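PDB 6E0O: cGAS/DncV-like nucleotidyltransferase in E. coli homolog, which synthesises cyclic dinucleotide second messengers from nucleoside triphosphates, using magnesium, as the signal-producing enzyme of a CBASS antiphage defence system. Local coordinates for residues K246-E249 / D250-N254; T274-D277 / A278-F281. One frame throughout, in Å; residues are numbered along the deposited sequence.

Contact 1. Residues K246-E249 / D250-N254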
ATOM      1  N   LYS A 246      20.332  -8.442   0.852  1.00 12.09           N
ATOM      2  CA  LYS A 246      19.968  -8.491   2.264  1.00 11.92           C
ATOM      3  C   LYS A 246      18.646  -9.225   2.474  1.00 10.96           C
ATOM      4  O   LYS A 246      18.539 -10.085   3.355  1.00 12.24           O
ATOM      5  CB  LYS A 246      19.902  -7.078   2.840  1.00 11.93           C
ATOM      6  CG  LYS A 246      19.485  -7.012   4.306  1.00 12.99           C
ATOM      7  CD  LYS A 246      20.369  -7.830   5.220  1.00 14.98           C
ATOM      8  CE  LYS A 246      20.064  -7.552   6.690  1.00 18.08           C
ATOM      9  NZ  LYS A 246      20.561  -8.653   7.578  1.00 20.71           N
ATOM     10  N   ILE A 247      17.622  -8.898   1.681  1.00 11.67           N
ATOM     11  CA  ILE A 247      16.334  -9.572   1.844  1.00 11.69           C
ATOM     12  C   ILE A 247      16.479 -11.060   1.545  1.00 10.67           C
ATOM     13  O   ILE A 247      15.992 -11.914   2.290  1.00 11.05           O
ATOM     14  CB  ILE A 247      15.258  -8.912   0.963  1.00 10.91           C
ATOM     15  CG1 ILE A 247      15.013  -7.474   1.408  1.00 11.25           C
ATOM     16  CG2 ILE A 247      13.958  -9.709   1.011  1.00 11.07           C
ATOM     17  CD1 ILE A 247      14.267  -6.630   0.391  1.00 11.18           C
ATOM     18  N   TYR A 248      17.144 -11.385   0.438  1.00 11.40           N
ATOM     19  CA  TYR A 248      17.355 -12.775   0.041  1.00 11.76           C
ATOM     20  C   TYR A 248      18.011 -13.562   1.161  1.00 11.72           C
ATOM     21  O   TYR A 248      17.517 -14.620   1.564  1.00 12.45           O
ATOM     22  CB  TYR A 248      18.201 -12.755  -1.228  1.00 11.99           C
ATOM     23  CG  TYR A 248      18.576 -14.043  -1.899  1.00 12.15           C
ATOM     24  CD1 TYR A 248      19.695 -14.753  -1.502  1.00 13.08           C
ATOM     25  CD2 TYR A 248      17.890 -14.484  -3.017  1.00 13.82           C
ATOM     26  CE1 TYR A 248      20.088 -15.903  -2.168  1.00 12.57           C
ATOM     27  CE2 TYR A 248      18.282 -15.621  -3.690  1.00 14.34           C
ATOM     28  CZ  TYR A 248      19.381 -16.331  -3.261  1.00 13.54           C
ATOM     29  OH  TYR A 248      19.773 -17.451  -3.949  1.00 16.57           O
ATOM     30  N   GLU A 249      19.118 -13.043   1.697  1.00 11.94           N
ATOM     31  CA  GLU A 249      19.820 -13.746   2.760  1.00 12.31           C
ATOM     32  C   GLU A 249      18.967 -13.823   4.020  1.00 12.08           C
ATOM     33  O   GLU A 249      18.914 -14.871   4.679  1.00 12.87           O
ATOM     34  CB  GLU A 249      21.168 -13.077   3.034  1.00 14.29           C
ATOM     35  CG  GLU A 249      22.156 -13.241   1.888  1.00 17.07           C
ATOM     36  CD  GLU A 249      23.526 -12.671   2.188  1.00 24.36           C
ATOM     37  OE1 GLU A 249      23.719 -12.126   3.294  1.00 31.74           O
ATOM     38  OE2 GLU A 249      24.406 -12.760   1.305  1.00 25.72           O
ATOM     39  N   ASP A 250      18.273 -12.732   4.358  1.00 11.16           N
ATOM     40  CA  ASP A 250      17.407 -12.742   5.533  1.00 11.78           C
ATOM     41  C   ASP A 250      16.324 -13.808   5.415  1.00 11.72           C
ATOM     42  O   ASP A 250      15.954 -14.432   6.414  1.00 12.43           O
ATOM     43  CB  ASP A 250      16.771 -11.366   5.736  1.00 12.84           C
ATOM     44  CG  ASP A 250      17.703 -10.372   6.387  1.00 13.52           C
ATOM     45  OD1 ASP A 250      18.774 -10.763   6.914  1.00 14.70           O
ATOM     46  OD2 ASP A 250      17.352  -9.182   6.375  1.00 13.97           O
ATOM     47  N   MET A 251      15.783 -14.014   4.208  1.00 11.47           N
ATOM     48  CA  MET A 251      14.740 -15.020   4.037  1.00 11.20           C
ATOM     49  C   MET A 251      15.312 -16.421   4.220  1.00 11.73           C
ATOM     50  O   MET A 251      14.701 -17.262   4.887  1.00 13.59           O
ATOM     51  CB  MET A 251      14.064 -14.890   2.673  1.00 12.42           C
ATOM     52  CG  MET A 251      13.331 -13.562   2.481  1.00 12.19           C
ATOM     53  SD  MET A 251      12.087 -13.142   3.730  1.00 12.28           S
ATOM     54  CE  MET A 251      13.061 -12.128   4.838  1.00 13.74           C
ATOM     55  N   LYS A 252      16.501 -16.688   3.657  1.00 12.26           N
ATOM     56  CA  LYS A 252      17.138 -17.976   3.896  1.00 11.81           C
ATOM     57  C   LYS A 252      17.425 -18.166   5.379  1.00 12.02           C
ATOM     58  O   LYS A 252      17.463 -19.305   5.869  1.00 12.80           O
ATOM     59  CB  LYS A 252      18.441 -18.105   3.099  1.00 12.42           C
ATOM     60  CG  LYS A 252      18.288 -18.074   1.571  1.00 13.83           C
ATOM     61  CD  LYS A 252      19.495 -18.702   0.849  1.00 14.96           C
ATOM     62  CE  LYS A 252      19.415 -20.230   0.900  1.00 14.34           C
ATOM     63  NZ  LYS A 252      20.562 -20.918   0.234  1.00 16.12           N
ATOM     64  N   ASN A 253      17.612 -17.066   6.113  1.00 12.50           N
ATOM     65  CA  ASN A 253      17.983 -17.100   7.520  1.00 12.43           C
ATOM     66  C   ASN A 253      16.805 -16.869   8.462  1.00 12.79           C
ATOM     67  O   ASN A 253      17.015 -16.552   9.638  1.00 14.65           O
ATOM     68  CB  ASN A 253      19.111 -16.103   7.805  1.00 14.53           C
ATOM     69  CG  ASN A 253      20.453 -16.621   7.361  1.00 20.53           C
ATOM     70  OD1 ASN A 253      21.103 -17.378   8.074  1.00 23.03           O
ATOM     71  ND2 ASN A 253      20.879 -16.214   6.188  1.00 25.38           N
ATOM     72  N   ASN A 254      15.572 -17.032   7.979  1.00 12.85           N
ATOM     73  CA  ASN A 254      14.415 -17.121   8.870  1.00 13.30           C
ATOM     74  C   ASN A 254      14.236 -15.837   9.680  1.00 13.91           C
ATOM     75  O   ASN A 254      13.894 -15.867  10.861  1.00 16.28           O
ATOM     76  CB  ASN A 254      14.587 -18.352   9.771  1.00 14.47           C
ATOM     77  CG  ASN A 254      13.333 -18.747  10.500  1.00 18.31           C
ATOM     78  OD1 ASN A 254      12.211 -18.427  10.082  1.00 21.64           O
ATOM     79  ND2 ASN A 254      13.510 -19.478  11.601  1.00 21.26           N
TER
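The last turns of helix 236-252 end in a Schellman motif, and across them K246 pairs with D250 while N253 folds back onto the carbonyl of E249. The K246 chain leaves with CG anti to the backbone N (chi1 178°) and bends at chi2, which brings its outer end alongside the oxygen edge of the D250 carboxylate: CE comes to 3.2 Å from OD2 and NZ forms a salt bridge of 2.8 Å with OD1. That bond uses the syn lone pair of OD1. D250 OD2 is hydrogen-bonded to the hydroxyl of Y257, so both carboxylate oxygens have partners and the group is held from two directions.

At the C-terminal end, E249 O accepts twice from one residue. The backbone N of N253 reaches it at 2.9 Å, and the side-chain ND2 at 2.8 Å with a fairly straight N-H...O angle of 163°. ND2 stands above the carbonyl plane of E249, 44° out of it, whereas E249 O lies close to the plane of the N253 amide. N254, the C-prime residue with positive phi, then turns the chain out of the helix: A255 N bonds to D250 O, and inside that bond N254 N reaches M251 O at 3.2 Å.

Two further pairs run alongside each other: I247 CG2 packs on M251 CG at 4.2 Å, and the aliphatic CD of K252 approaches Y248 CE1 obliquely. I247, Y248 and M251 carry this turn onto helix 275-289, touching M282, L279 and R275 respectively; I247 also meets V226, and M251 meets F267, in adjoining loops.

Contact 2. Residues T274-D277 / A278-F281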
ATOM      1  N   THR A 274       4.656 -15.715   2.765  1.00 11.55           N
ATOM      2  CA  THR A 274       5.739 -16.432   3.415  1.00 10.98           C
ATOM      3  C   THR A 274       7.102 -15.870   3.028  1.00 10.43           C
ATOM      4  O   THR A 274       7.255 -15.143   2.042  1.00 11.12           O
ATOM      5  CB  THR A 274       5.727 -17.910   3.010  1.00 12.41           C
ATOM      6  OG1 THR A 274       6.130 -17.993   1.634  1.00 14.10           O
ATOM      7  CG2 THR A 274       4.341 -18.541   3.189  1.00 13.08           C
ATOM      8  N   ARG A 275       8.109 -16.248   3.822  1.00 10.64           N
ATOM      9  CA  ARG A 275       9.484 -15.919   3.475  1.00 10.86           C
ATOM     10  C   ARG A 275       9.883 -16.524   2.137  1.00 10.88           C
ATOM     11  O   ARG A 275      10.698 -15.941   1.412  1.00 11.65           O
ATOM     12  CB  ARG A 275      10.427 -16.391   4.577  1.00 11.05           C
ATOM     13  CG  ARG A 275      10.254 -15.646   5.889  1.00 11.61           C
ATOM     14  CD  ARG A 275      11.166 -16.200   6.957  1.00 12.65           C
ATOM     15  NE  ARG A 275      10.972 -15.570   8.257  1.00 12.89           N
ATOM     16  CZ  ARG A 275       9.997 -15.878   9.104  1.00 13.02           C
ATOM     17  NH1 ARG A 275       9.102 -16.800   8.788  1.00 14.07           N
ATOM     18  NH2 ARG A 275       9.908 -15.256  10.267  1.00 14.26           N
ATOM     19  N   GLN A 276       9.338 -17.694   1.799  1.00 10.42           N
ATOM     20  CA  GLN A 276       9.639 -18.307   0.514  1.00 11.65           C
ATOM     21  C   GLN A 276       9.145 -17.439  -0.637  1.00 11.26           C
ATOM     22  O   GLN A 276       9.820 -17.322  -1.670  1.00 11.96           O
ATOM     23  CB  GLN A 276       9.029 -19.701   0.463  1.00 12.92           C
ATOM     24  CG  GLN A 276       9.239 -20.398  -0.861  1.00 13.26           C
ATOM     25  CD  GLN A 276      10.699 -20.586  -1.214  1.00 14.76           C
ATOM     26  OE1 GLN A 276      11.536 -20.933  -0.368  1.00 15.44           O
ATOM     27  NE2 GLN A 276      11.017 -20.382  -2.486  1.00 22.17           N
ATOM     28  N   ASP A 277       7.966 -16.826  -0.488  1.00 11.06           N
ATOM     29  CA  ASP A 277       7.488 -15.893  -1.506  1.00 11.42           C
ATOM     30  C   ASP A 277       8.500 -14.775  -1.726  1.00 11.41           C
ATOM     31  O   ASP A 277       8.809 -14.409  -2.865  1.00 12.69           O
ATOM     32  CB  ASP A 277       6.159 -15.267  -1.079  1.00 12.59           C
ATOM     33  CG  ASP A 277       5.021 -16.256  -1.011  1.00 14.08           C
ATOM     34  OD1 ASP A 277       5.065 -17.266  -1.744  1.00 14.95           O
ATOM     35  OD2 ASP A 277       4.079 -16.019  -0.213  1.00 15.09           O
ATOM     36  N   ALA A 278       9.003 -14.202  -0.634  1.00 11.06           N
ATOM     37  CA  ALA A 278       9.970 -13.115  -0.733  1.00 11.26           C
ATOM     38  C   ALA A 278      11.289 -13.592  -1.328  1.00 11.10           C
ATOM     39  O   ALA A 278      11.901 -12.886  -2.133  1.00 11.54           O
ATOM     40  CB  ALA A 278      10.195 -12.523   0.652  1.00 12.40           C
ATOM     41  N   LEU A 279      11.758 -14.774  -0.915  1.00 10.82           N
ATOM     42  CA  LEU A 279      12.993 -15.324  -1.462  1.00 10.80           C
ATOM     43  C   LEU A 279      12.885 -15.525  -2.965  1.00 12.10           C
ATOM     44  O   LEU A 279      13.783 -15.132  -3.722  1.00 12.52           O
ATOM     45  CB  LEU A 279      13.299 -16.647  -0.776  1.00 10.91           C
ATOM     46  CG  LEU A 279      14.541 -17.393  -1.263  1.00 12.67           C
ATOM     47  CD1 LEU A 279      15.789 -16.587  -0.991  1.00 15.22           C
ATOM     48  CD2 LEU A 279      14.593 -18.745  -0.568  1.00 14.10           C
ATOM     49  N   GLY A 280      11.793 -16.139  -3.417  1.00 11.96           N
ATOM     50  CA  GLY A 280      11.619 -16.355  -4.836  1.00 12.31           C
ATOM     51  C   GLY A 280      11.516 -15.057  -5.604  1.00 12.09           C
ATOM     52  O   GLY A 280      12.083 -14.919  -6.690  1.00 14.12           O
ATOM     53  N   PHE A 281      10.805 -14.077  -5.044  1.00 12.07           N
ATOM     54  CA  PHE A 281      10.705 -12.776  -5.697  1.00 10.84           C
ATOM     55  C   PHE A 281      12.080 -12.114  -5.805  1.00 11.41           C
ATOM     56  O   PHE A 281      12.434 -11.573  -6.853  1.00 12.62           O
ATOM     57  CB  PHE A 281       9.700 -11.895  -4.950  1.00 12.42           C
ATOM     58  CG  PHE A 281       9.567 -10.515  -5.531  1.00 11.67           C
ATOM     59  CD1 PHE A 281       9.061 -10.330  -6.805  1.00 13.17           C
ATOM     60  CD2 PHE A 281       9.951  -9.406  -4.804  1.00 13.46           C
ATOM     61  CE1 PHE A 281       8.945  -9.065  -7.344  1.00 15.26           C
ATOM     62  CE2 PHE A 281       9.846  -8.143  -5.343  1.00 13.14           C
ATOM     63  CZ  PHE A 281       9.339  -7.970  -6.610  1.00 14.82           C
TER
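Q276 and L279 meet one turn apart in the first turns of helix 275-289, whose start is closed by a capping box between T274 and D277. T274, the N-cap, has chi1 at 70°, which places OG1 where it accepts from D277 N at 3.0 Å, with an N-H...O angle of 160°. In return, D277 swings its carboxylate back toward the helix start: CG lies beside its own backbone N, and OD2 accepts from T274 N at 3.0 Å. This second donor comes from above the carboxylate plane rather than within it.

On the exposed side, Q276 starts with CG opposite its backbone N and then bends at chi2 (60°), carrying OE1 to 3.8 Å from CD2 of L279. This is a loose van der Waals approach between obliquely running chains. L279 and F281 share that first torsion, each with CG anti to the backbone N; L279 sets its other branch, CD1, on Y248, and the F281 ring is directed to V214 and I219. The small methyl of A278 fits against F218 and L222 of helix 216-224.

Backbone bonds tie the two halves together. L279 N reaches R275 O at 2.8 Å and G280 N follows to Q276 O, whereas the bond from A278 N to T274 O is weak. R275 NE bonds to the carbonyl of A255, a tie to the loop after helix 236-252. At the helix start itself, reciprocal capping occupies the amides of both T274 and D277, and the negative carboxylate of D277 probably interacts favourably with the positive end of the helix dipole.

How the contacts relate
Contact 1 ends helix 236-252 and contact 2 begins helix 275-289, the next helix in the chain; their centres are 9 Å apart and their side chains touch. Y248 CD2 packs on L279 CD1 at 3.6 Å, while M251 SD rests on the A278 methyl CB at 3.7 Å. Further out, R275 CZ packs at 3.5 Å from N254 OD1, and the bond linking the two helix ends is R275 NE to A255 O. Neither contact reaches the nucleotide: the nearest atoms are about 19 Å (contact 1) and 14 Å (contact 2) from it. The F281 side chain lies about 7 Å from that of K197, a probable GTP-binding residue.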